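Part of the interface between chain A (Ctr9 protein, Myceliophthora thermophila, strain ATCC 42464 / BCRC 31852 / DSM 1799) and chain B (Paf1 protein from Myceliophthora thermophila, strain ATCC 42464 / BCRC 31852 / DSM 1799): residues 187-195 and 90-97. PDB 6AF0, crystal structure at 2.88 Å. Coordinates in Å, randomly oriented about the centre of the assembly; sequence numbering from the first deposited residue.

Chain A 187-195: VSQGRNMLA
Chain B, residues 90-97: DESSIQAP

Two chains need not form a sheet to exploit strand-like pairing: where one crosses the loop between two helices of its partner, a single beta bridge can fix the register. The contact between Ctr9 and Paf1 illustrates this economy, burying 437 Å² over both sides.

On chain A, a helix ends at A:Ser188. A:Gln189 (phi/psi 63/42) closes it in a Schellman motif, and A:Gly190 (66/39) repeats the positive phi, which favours glycine. A:Arg191 (-124/3) turns the chain and A:Asn192 (-90/108) extends it before a new helix starts at A:Met193. On chain B, a short 3-10 segment at B:Ser92 and B:Ser93 leads through B:Ile94 (-106/27) into extended B:Gln95 (-116/137) and B:Ala96 (-70/136).

The bridge pairs A:Asn192 with B:Gln95, their CA atoms 4.8 Å apart. Its two hydrogen bonds lie between the flanking residues: B:Ala96 N donates to A:Arg191 O at 3.0 Å, and A:Met193 N donates to B:Ile94 O at 3.2 Å. Residue numbers rise on one chain as they fall on the other across these pairs, so the two segments run antiparallel at the bridge. A:Arg191 O also receives a CA-H...O contact from B:Gln95 CA at 3.0 Å.

B:Ile94, which loses the most surface to the other stretch, points its CA-to-CB bond toward chain A. With chi1 p and chi2 t, its CD1 lies 3.3 Å from A:Asn192 OD1, while its CG2 meets CD1 of A:Leu194 (m, t) at 3.8 Å in an apolar contact. The nearby A:Asn192 side chain, chi1 t and chi2 -16°, serves its own chain as an N-cap: OD1 accepts weak bonds from A:Leu194 N at 3.2 Å and A:Ala195 N at 3.5 Å, satisfying amides of the first helical turn.

A:Arg191 covers the next largest area. Its chi1 of 26° lies between wells, but chi2 and chi3 are t and chi4 is -175°, giving a long, extended arm. A:Arg191 NE donates to A:Ser188 O at 2.8 Å, tying the arm back to the helix end. B:Gln95 (chi1 -90°, chi2 t, chi3 -14°) reaches alongside: its NE2 lies over one face of the guanidinium and comes within 3.6 Å of A:Arg191 CD. This is packing, with no hydrogen bond between the two side chains.

B:Ala96 completes the seam. Its CB points toward chain A and meets CE of A:Met193 (m, m, chi3 112°) at 3.8 Å, adding an apolar contact to the backbone bond. The general lesson is that main-chain bonds set the register, and side chains then fill the surrounding space.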

# COMPACT_ATOMS: atom_id res chain seq x y z
N VAL A 187 -1.51 59.38 -14.82
CA VAL A 187 -1.74 60.38 -15.85
C VAL A 187 -3.19 60.79 -15.93
O VAL A 187 -3.49 61.95 -16.13
CB VAL A 187 -1.27 59.87 -17.22
CG1 VAL A 187 -1.91 60.65 -18.37
CG2 VAL A 187 0.25 59.95 -17.31
N SER A 188 -4.10 59.83 -15.80
CA SER A 188 -5.54 60.13 -15.83
C SER A 188 -5.99 60.78 -14.53
O SER A 188 -7.06 61.38 -14.47
CB SER A 188 -6.37 58.87 -16.10
OG SER A 188 -6.19 57.91 -15.08
N GLN A 189 -5.17 60.69 -13.49
CA GLN A 189 -5.61 61.07 -12.14
C GLN A 189 -6.73 60.13 -11.73
O GLN A 189 -7.76 60.57 -11.21
CB GLN A 189 -6.08 62.52 -12.07
CG GLN A 189 -5.08 63.54 -12.58
CD GLN A 189 -5.74 64.57 -13.47
OE1 GLN A 189 -6.48 65.44 -12.99
NE2 GLN A 189 -5.51 64.46 -14.77
N GLY A 190 -6.54 58.85 -12.05
CA GLY A 190 -7.38 57.75 -11.60
C GLY A 190 -8.80 57.75 -12.11
O GLY A 190 -9.72 57.43 -11.37
N ARG A 191 -8.99 58.10 -13.38
CA ARG A 191 -10.33 58.09 -13.97
C ARG A 191 -10.39 57.24 -15.23
O ARG A 191 -11.43 57.13 -15.87
CB ARG A 191 -10.87 59.51 -14.23
CG ARG A 191 -9.80 60.55 -14.44
CD ARG A 191 -10.36 61.82 -15.07
NE ARG A 191 -9.28 62.76 -15.37
CZ ARG A 191 -9.46 63.99 -15.84
NH1 ARG A 191 -10.68 64.46 -16.07
NH2 ARG A 191 -8.41 64.76 -16.06
N ASN A 192 -9.28 56.60 -15.56
CA ASN A 192 -9.26 55.64 -16.65
C ASN A 192 -9.57 54.23 -16.15
O ASN A 192 -8.72 53.58 -15.51
CB ASN A 192 -7.91 55.65 -17.35
CG ASN A 192 -7.92 54.85 -18.64
OD1 ASN A 192 -8.84 54.05 -18.89
ND2 ASN A 192 -6.92 55.05 -19.46
N MET A 193 -10.77 53.76 -16.49
CA MET A 193 -11.28 52.48 -15.97
C MET A 193 -10.68 51.23 -16.66
O MET A 193 -10.60 50.15 -16.06
CB MET A 193 -12.81 52.45 -16.02
CG MET A 193 -13.48 53.44 -15.07
SD MET A 193 -13.01 53.19 -13.33
CE MET A 193 -12.06 54.65 -12.92
N LEU A 194 -10.22 51.38 -17.89
CA LEU A 194 -9.52 50.27 -18.53
C LEU A 194 -8.15 50.07 -17.93
O LEU A 194 -7.64 48.94 -17.90
CB LEU A 194 -9.42 50.46 -20.04
CG LEU A 194 -10.74 50.53 -20.82
CD1 LEU A 194 -10.47 50.35 -22.30
CD2 LEU A 194 -11.73 49.48 -20.34
N ALA A 195 -7.55 51.16 -17.45
CA ALA A 195 -6.22 51.10 -16.83
C ALA A 195 -6.27 50.40 -15.48
O ALA A 195 -5.37 49.65 -15.10
CB ALA A 195 -5.65 52.49 -16.66
N ASP B 90 -8.85 62.51 -26.59
CA ASP B 90 -9.73 62.34 -25.43
C ASP B 90 -10.00 60.89 -25.02
O ASP B 90 -10.42 60.06 -25.84
CB ASP B 90 -11.03 63.18 -25.58
CG ASP B 90 -12.20 62.40 -26.16
OD1 ASP B 90 -12.63 61.42 -25.53
OD2 ASP B 90 -12.71 62.79 -27.22
N GLU B 91 -9.75 60.60 -23.74
CA GLU B 91 -10.14 59.34 -23.13
C GLU B 91 -11.55 59.45 -22.54
O GLU B 91 -11.92 58.64 -21.72
CB GLU B 91 -9.17 58.90 -22.01
CG GLU B 91 -7.66 59.06 -22.25
CD GLU B 91 -6.82 58.92 -20.96
OE1 GLU B 91 -7.21 58.19 -20.03
OE2 GLU B 91 -5.76 59.57 -20.87
N SER B 92 -12.35 60.43 -22.94
CA SER B 92 -13.71 60.54 -22.40
C SER B 92 -14.40 59.16 -22.31
O SER B 92 -14.90 58.79 -21.25
CB SER B 92 -14.59 61.50 -23.24
OG SER B 92 -13.90 62.69 -23.54
N SER B 93 -14.37 58.41 -23.41
CA SER B 93 -15.17 57.19 -23.55
C SER B 93 -14.89 56.17 -22.47
O SER B 93 -15.80 55.45 -22.02
CB SER B 93 -14.93 56.55 -24.92
OG SER B 93 -13.54 56.38 -25.18
N ILE B 94 -13.63 56.10 -22.07
CA ILE B 94 -13.16 55.16 -21.06
C ILE B 94 -12.85 55.79 -19.70
O ILE B 94 -12.01 55.29 -18.95
CB ILE B 94 -11.90 54.45 -21.56
CG1 ILE B 94 -10.77 55.45 -21.86
CG2 ILE B 94 -12.25 53.65 -22.79
CD1 ILE B 94 -9.42 54.80 -22.09
N GLN B 95 -13.53 56.91 -19.41
CA GLN B 95 -13.32 57.68 -18.19
C GLN B 95 -14.57 57.68 -17.33
O GLN B 95 -15.69 57.84 -17.81
CB GLN B 95 -12.92 59.12 -18.49
CG GLN B 95 -11.42 59.31 -18.59
CD GLN B 95 -11.05 60.76 -18.72
OE1 GLN B 95 -11.92 61.62 -18.99
NE2 GLN B 95 -9.77 61.05 -18.52
N ALA B 96 -14.36 57.50 -16.04
CA ALA B 96 -15.45 57.50 -15.08
C ALA B 96 -16.04 58.88 -14.91
O ALA B 96 -15.31 59.85 -14.76
CB ALA B 96 -14.95 56.99 -13.74
N PRO B 97 -17.38 58.96 -14.88
CA PRO B 97 -18.04 60.25 -14.66
C PRO B 97 -17.55 60.92 -13.38
O PRO B 97 -17.06 60.24 -12.47
CB PRO B 97 -19.52 59.87 -14.54
CG PRO B 97 -19.53 58.44 -14.18
CD PRO B 97 -18.32 57.83 -14.83